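Local coordinates for protein methylocystis parvus OBBP MbnE (Methylocystis parvus OBBP, PDB 5ICQ) that probably captures the copper-binding peptide methanobactin in the periplasm, as a solute-binding protein of family 5, for delivery to the methanobactin uptake machinery, at residues 330-342 with 436-448. Residues are numbered along the deposited sequence; the frame is centred on the assembly and turned at random.
With SO4 (sulfate ion), chain C.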
loop_
_atom_site.group_PDB
_atom_site.type_symbol
_atom_site.label_atom_id
_atom_site.label_comp_id
_atom_site.label_asym_id
_atom_site.label_seq_id
_atom_site.Cartn_x
_atom_site.Cartn_y
_atom_site.Cartn_z
ATOM N N ARG A 330 23.018 13.844 -7.798
ATOM C CA ARG A 330 23.569 15.142 -8.163
ATOM C C ARG A 330 24.466 15.666 -7.048
ATOM O O ARG A 330 24.150 15.526 -5.865
ATOM C CB ARG A 330 22.438 16.126 -8.485
ATOM C CG ARG A 330 21.638 15.693 -9.727
ATOM C CD ARG A 330 20.562 16.694 -10.142
ATOM N NE ARG A 330 20.035 16.371 -11.470
ATOM C CZ ARG A 330 19.103 17.073 -12.113
ATOM N NH1 ARG A 330 18.566 18.157 -11.559
ATOM N NH2 ARG A 330 18.706 16.692 -13.322
ATOM N N ALA A 331 25.593 16.278 -7.442
ATOM C CA ALA A 331 26.654 16.601 -6.491
ATOM C C ALA A 331 26.155 17.438 -5.320
ATOM O O ALA A 331 26.628 17.273 -4.190
ATOM C CB ALA A 331 27.792 17.325 -7.218
ATOM N N LEU A 332 25.181 18.318 -5.549
ATOM C CA LEU A 332 24.735 19.196 -4.472
ATOM C C LEU A 332 24.088 18.442 -3.315
ATOM O O LEU A 332 24.046 18.981 -2.203
ATOM C CB LEU A 332 23.759 20.246 -5.005
ATOM C CG LEU A 332 22.293 19.850 -5.147
ATOM C CD1 LEU A 332 21.479 21.083 -5.557
ATOM C CD2 LEU A 332 22.106 18.746 -6.180
ATOM N N PHE A 333 23.588 17.219 -3.537
ATOM C CA PHE A 333 22.913 16.453 -2.486
ATOM C C PHE A 333 23.635 15.142 -2.161
ATOM O O PHE A 333 23.016 14.199 -1.658
ATOM C CB PHE A 333 21.456 16.176 -2.868
ATOM C CG PHE A 333 20.557 17.392 -2.790
ATOM C CD1 PHE A 333 20.744 18.354 -1.801
ATOM C CD2 PHE A 333 19.528 17.578 -3.711
ATOM C CE1 PHE A 333 19.919 19.472 -1.718
ATOM C CE2 PHE A 333 18.691 18.700 -3.636
ATOM C CZ PHE A 333 18.886 19.646 -2.634
ATOM N N LYS A 334 24.936 15.059 -2.423
ATOM C CA LYS A 334 25.639 13.804 -2.182
ATOM C C LYS A 334 25.988 13.575 -0.716
ATOM O O LYS A 334 26.238 12.428 -0.330
ATOM C CB LYS A 334 26.907 13.747 -3.036
ATOM C CG LYS A 334 26.588 13.386 -4.484
ATOM C CD LYS A 334 27.828 13.072 -5.290
ATOM C CE LYS A 334 27.446 12.691 -6.711
ATOM N NZ LYS A 334 28.635 12.293 -7.514
ATOM N N ASP A 335 26.005 14.614 0.111
ATOM C CA ASP A 335 26.474 14.493 1.494
ATOM C C ASP A 335 25.280 14.309 2.436
ATOM O O ASP A 335 24.418 15.188 2.526
ATOM C CB ASP A 335 27.302 15.722 1.872
ATOM C CG ASP A 335 28.076 15.547 3.190
ATOM O OD1 ASP A 335 27.581 14.885 4.116
ATOM O OD2 ASP A 335 29.194 16.087 3.295
ATOM N N ALA A 336 25.243 13.178 3.156
ATOM C CA ALA A 336 24.112 12.914 4.053
ATOM C C ALA A 336 23.996 13.966 5.150
ATOM O O ALA A 336 22.903 14.177 5.695
ATOM C CB ALA A 336 24.229 11.522 4.688
ATOM N N ARG A 337 25.113 14.601 5.516
ATOM C CA ARG A 337 25.079 15.631 6.552
ATOM C C ARG A 337 24.343 16.867 6.062
ATOM O O ARG A 337 23.600 17.500 6.827
ATOM C CB ARG A 337 26.504 16.009 6.982
ATOM C CG ARG A 337 27.263 14.908 7.718
ATOM C CD ARG A 337 28.740 15.261 7.865
ATOM N NE ARG A 337 29.408 15.371 6.566
ATOM C CZ ARG A 337 30.722 15.508 6.414
ATOM N NH1 ARG A 337 31.514 15.544 7.483
ATOM N NH2 ARG A 337 31.245 15.615 5.201
ATOM N N LEU A 338 24.555 17.237 4.795
ATOM C CA LEU A 338 23.790 18.350 4.226
ATOM C C LEU A 338 22.314 17.996 4.088
ATOM O O LEU A 338 21.445 18.845 4.319
ATOM C CB LEU A 338 24.379 18.764 2.869
ATOM C CG LEU A 338 23.680 19.922 2.129
ATOM C CD1 LEU A 338 24.695 20.765 1.355
ATOM C CD2 LEU A 338 22.606 19.423 1.164
ATOM N N ARG A 339 22.003 16.762 3.672
ATOM C CA ARG A 339 20.601 16.373 3.584
ATOM C C ARG A 339 19.939 16.433 4.951
ATOM O O ARG A 339 18.803 16.912 5.073
ATOM C CB ARG A 339 20.458 14.972 2.975
ATOM C CG ARG A 339 21.101 14.880 1.584
ATOM C CD ARG A 339 20.723 13.607 0.819
ATOM N NE ARG A 339 21.195 12.379 1.476
ATOM C CZ ARG A 339 22.282 11.701 1.128
ATOM N NH1 ARG A 339 23.081 12.166 0.155
ATOM N NH2 ARG A 339 22.594 10.575 1.759
ATOM N N GLU A 340 20.624 15.940 5.990
ATOM C CA GLU A 340 20.072 16.032 7.343
ATOM C C GLU A 340 19.837 17.484 7.743
ATOM O O GLU A 340 18.780 17.828 8.294
ATOM C CB GLU A 340 20.991 15.347 8.361
ATOM C CG GLU A 340 20.492 15.562 9.801
ATOM C CD GLU A 340 21.209 14.723 10.850
ATOM O OE1 GLU A 340 22.258 14.122 10.550
ATOM O OE2 GLU A 340 20.701 14.662 11.993
ATOM N N ALA A 341 20.818 18.355 7.476
ATOM C CA ALA A 341 20.674 19.765 7.835
ATOM C C ALA A 341 19.497 20.419 7.118
ATOM O O ALA A 341 18.733 21.181 7.727
ATOM C CB ALA A 341 21.965 20.520 7.508
ATOM N N PHE A 342 19.342 20.156 5.816
ATOM C CA PHE A 342 18.216 20.742 5.098
ATOM C C PHE A 342 16.897 20.243 5.667
ATOM O O PHE A 342 15.919 20.998 5.751
ATOM C CB PHE A 342 18.294 20.419 3.604
ATOM C CG PHE A 342 19.185 21.335 2.818
ATOM C CD1 PHE A 342 20.275 21.960 3.408
ATOM C CD2 PHE A 342 18.923 21.576 1.469
ATOM C CE1 PHE A 342 21.100 22.800 2.661
ATOM C CE2 PHE A 342 19.740 22.411 0.720
ATOM C CZ PHE A 342 20.834 23.024 1.316
ATOM N N ARG A 436 24.341 34.245 1.645
ATOM C CA ARG A 436 24.195 33.026 0.857
ATOM C C ARG A 436 25.020 31.888 1.437
ATOM O O ARG A 436 26.186 32.072 1.801
ATOM C CB ARG A 436 24.623 33.250 -0.598
ATOM C CG ARG A 436 23.760 34.236 -1.363
ATOM C CD ARG A 436 24.463 34.688 -2.636
ATOM N NE ARG A 436 24.456 36.142 -2.772
ATOM C CZ ARG A 436 25.256 36.963 -2.095
ATOM N NH1 ARG A 436 26.131 36.476 -1.222
ATOM N NH2 ARG A 436 25.177 38.275 -2.284
ATOM N N LEU A 437 24.411 30.709 1.496
ATOM C CA LEU A 437 25.154 29.487 1.777
ATOM C C LEU A 437 26.029 29.133 0.579
ATOM O O LEU A 437 25.539 29.049 -0.549
ATOM C CB LEU A 437 24.188 28.343 2.074
ATOM C CG LEU A 437 24.877 27.055 2.512
ATOM C CD1 LEU A 437 25.325 27.207 3.959
ATOM C CD2 LEU A 437 23.941 25.853 2.331
ATOM N N MET A 438 27.319 28.906 0.816
ATOM C CA MET A 438 28.261 28.611 -0.257
ATOM C C MET A 438 28.670 27.146 -0.211
ATOM O O MET A 438 28.958 26.607 0.864
ATOM C CB MET A 438 29.511 29.496 -0.152
ATOM C CG MET A 438 29.223 30.987 -0.095
ATOM S SD MET A 438 28.490 31.634 -1.612
ATOM C CE MET A 438 29.884 31.600 -2.737
ATOM N N LYS A 439 28.690 26.499 -1.380
ATOM C CA LYS A 439 29.246 25.156 -1.526
ATOM C C LYS A 439 30.133 25.128 -2.763
ATOM O O LYS A 439 29.700 25.528 -3.850
ATOM C CB LYS A 439 28.152 24.087 -1.639
ATOM C CG LYS A 439 28.693 22.671 -1.780
ATOM C CD LYS A 439 27.568 21.642 -1.916
ATOM C CE LYS A 439 28.127 20.221 -1.993
ATOM N NZ LYS A 439 28.730 19.925 -3.321
ATOM N N ASP A 440 31.372 24.665 -2.592
ATOM C CA ASP A 440 32.356 24.632 -3.680
ATOM C C ASP A 440 32.502 25.999 -4.347
ATOM O O ASP A 440 32.608 26.111 -5.569
ATOM C CB ASP A 440 31.996 23.564 -4.713
ATOM C CG ASP A 440 31.903 22.178 -4.113
ATOM O OD1 ASP A 440 32.698 21.863 -3.202
ATOM O OD2 ASP A 440 31.033 21.399 -4.559
ATOM N N GLY A 441 32.472 27.055 -3.542
ATOM C CA GLY A 441 32.682 28.396 -4.053
ATOM C C GLY A 441 31.511 29.048 -4.760
ATOM O O GLY A 441 31.675 30.154 -5.280
ATOM N N GLU A 442 30.337 28.416 -4.791
ATOM C CA GLU A 442 29.152 28.935 -5.461
ATOM C C GLU A 442 27.971 28.982 -4.500
ATOM O O GLU A 442 27.875 28.152 -3.594
ATOM C CB GLU A 442 28.776 28.062 -6.670
ATOM C CG GLU A 442 29.826 28.012 -7.768
ATOM C CD GLU A 442 29.882 29.290 -8.579
ATOM O OE1 GLU A 442 30.998 29.804 -8.807
ATOM O OE2 GLU A 442 28.808 29.781 -8.990
ATOM N N PRO A 443 27.047 29.928 -4.686
ATOM C CA PRO A 443 25.864 29.978 -3.817
ATOM C C PRO A 443 25.001 28.739 -4.010
ATOM O O PRO A 443 24.870 28.220 -5.122
ATOM C CB PRO A 443 25.131 31.246 -4.276
ATOM C CG PRO A 443 26.103 31.988 -5.155
ATOM C CD PRO A 443 27.003 30.955 -5.740
ATOM N N PHE A 444 24.426 28.250 -2.916
ATOM C CA PHE A 444 23.650 27.014 -2.990
ATOM C C PHE A 444 22.248 27.335 -3.496
ATOM O O PHE A 444 21.549 28.179 -2.913
ATOM C CB PHE A 444 23.583 26.313 -1.630
ATOM C CG PHE A 444 23.235 24.847 -1.732
ATOM C CD1 PHE A 444 21.948 24.444 -2.064
ATOM C CD2 PHE A 444 24.211 23.874 -1.542
ATOM C CE1 PHE A 444 21.623 23.102 -2.181
ATOM C CE2 PHE A 444 23.896 22.522 -1.660
ATOM C CZ PHE A 444 22.598 22.139 -1.980
ATOM N N SER A 445 21.837 26.679 -4.583
ATOM C CA SER A 445 20.470 26.846 -5.054
ATOM C C SER A 445 20.005 25.573 -5.749
ATOM O O SER A 445 20.804 24.825 -6.316
ATOM C CB SER A 445 20.330 28.060 -5.985
ATOM O OG SER A 445 20.826 27.789 -7.266
ATOM N N PHE A 446 18.699 25.326 -5.680
ATOM C CA PHE A 446 18.145 24.117 -6.278
ATOM C C PHE A 446 16.667 24.331 -6.551
ATOM O O PHE A 446 16.070 25.324 -6.134
ATOM C CB PHE A 446 18.383 22.881 -5.394
ATOM C CG PHE A 446 17.534 22.810 -4.129
ATOM C CD1 PHE A 446 17.933 23.457 -2.970
ATOM C CD2 PHE A 446 16.372 22.042 -4.093
ATOM C CE1 PHE A 446 17.180 23.363 -1.802
ATOM C CE2 PHE A 446 15.599 21.947 -2.927
ATOM C CZ PHE A 446 16.008 22.606 -1.776
ATOM N N GLU A 447 16.079 23.373 -7.256
ATOM C CA GLU A 447 14.689 23.461 -7.670
ATOM C C GLU A 447 13.903 22.300 -7.080
ATOM O O GLU A 447 14.371 21.157 -7.108
ATOM C CB GLU A 447 14.599 23.432 -9.194
ATOM C CG GLU A 447 13.186 23.293 -9.729
ATOM C CD GLU A 447 13.189 22.908 -11.201
ATOM O OE1 GLU A 447 13.100 23.800 -12.059
ATOM O OE2 GLU A 447 13.311 21.706 -11.490
ATOM N N ILE A 448 12.709 22.585 -6.555
ATOM C CA ILE A 448 11.750 21.544 -6.174
ATOM C C ILE A 448 10.715 21.441 -7.280
ATOM O O ILE A 448 9.961 22.391 -7.520
ATOM C CB ILE A 448 11.055 21.851 -4.836
ATOM C CG1 ILE A 448 12.076 22.027 -3.707
ATOM C CG2 ILE A 448 10.037 20.725 -4.495
ATOM C CD1 ILE A 448 11.434 22.452 -2.371
HETATM S S SO4 C . 25.910 16.957 -11.208
HETATM O O1 SO4 C . 25.135 16.216 -12.204
HETATM O O2 SO4 C . 27.079 17.566 -11.842
HETATM O O3 SO4 C . 25.070 18.009 -10.640
HETATM O O4 SO4 C . 26.360 16.046 -10.158
HETATM O O HOH W 1 29.251 16.913 -3.730
#
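Phe342 turns the edge of its ring onto one face of Phe444, with CZ of Phe342 about 3.6 Å above that plane and displaced toward its rim. Phe333 treats Phe446 likewise, its CZ standing over the centre of the Phe446 ring in a second T-shaped pair, planes at 76°. The four rings make an aromatic cluster in one lobe of the solute-binding fold, where helix 336-343 and the turn before it pack on a beta hairpin closed by a type I' turn from Lys439 to Glu442. At the edge of Phe444 lie Leu332 O and CE1 of Phe333, and Leu338 CD1 comes in obliquely to 3.6 Å from Phe444 CE2. With CG anti to the backbone N (chi1 -160°), the Phe444 ring meets Leu338 and Phe342 coming from the opposite direction. With a serine in place of Phe444, the edge of Phe342 would probably lose the face it rests on, leaving a gap between Leu332 and Leu338. Leu332 packs on two rings: its CG covers one face of Phe333 in its own segment, while CD1 touches Phe446 CB at 3.6 Å across the contact. Phe342 and Phe446 lie near parallel but slid apart, and Leu466 of helix 453-467 touches both. Leu425 of helix 415-427 adds to the packing round Leu338. Toward the hairpin turn the contact becomes polar. The extended Lys439 chain bends at its last torsion (chi4 -75°), placing NZ 3.0 Å from Asp440 OD2 in a salt bridge. The same NZ makes a weak hydrogen bond to Ala331 O, reinforced by a water that accepts from Lys439 NZ and donates to Ala331 O at 2.7 Å.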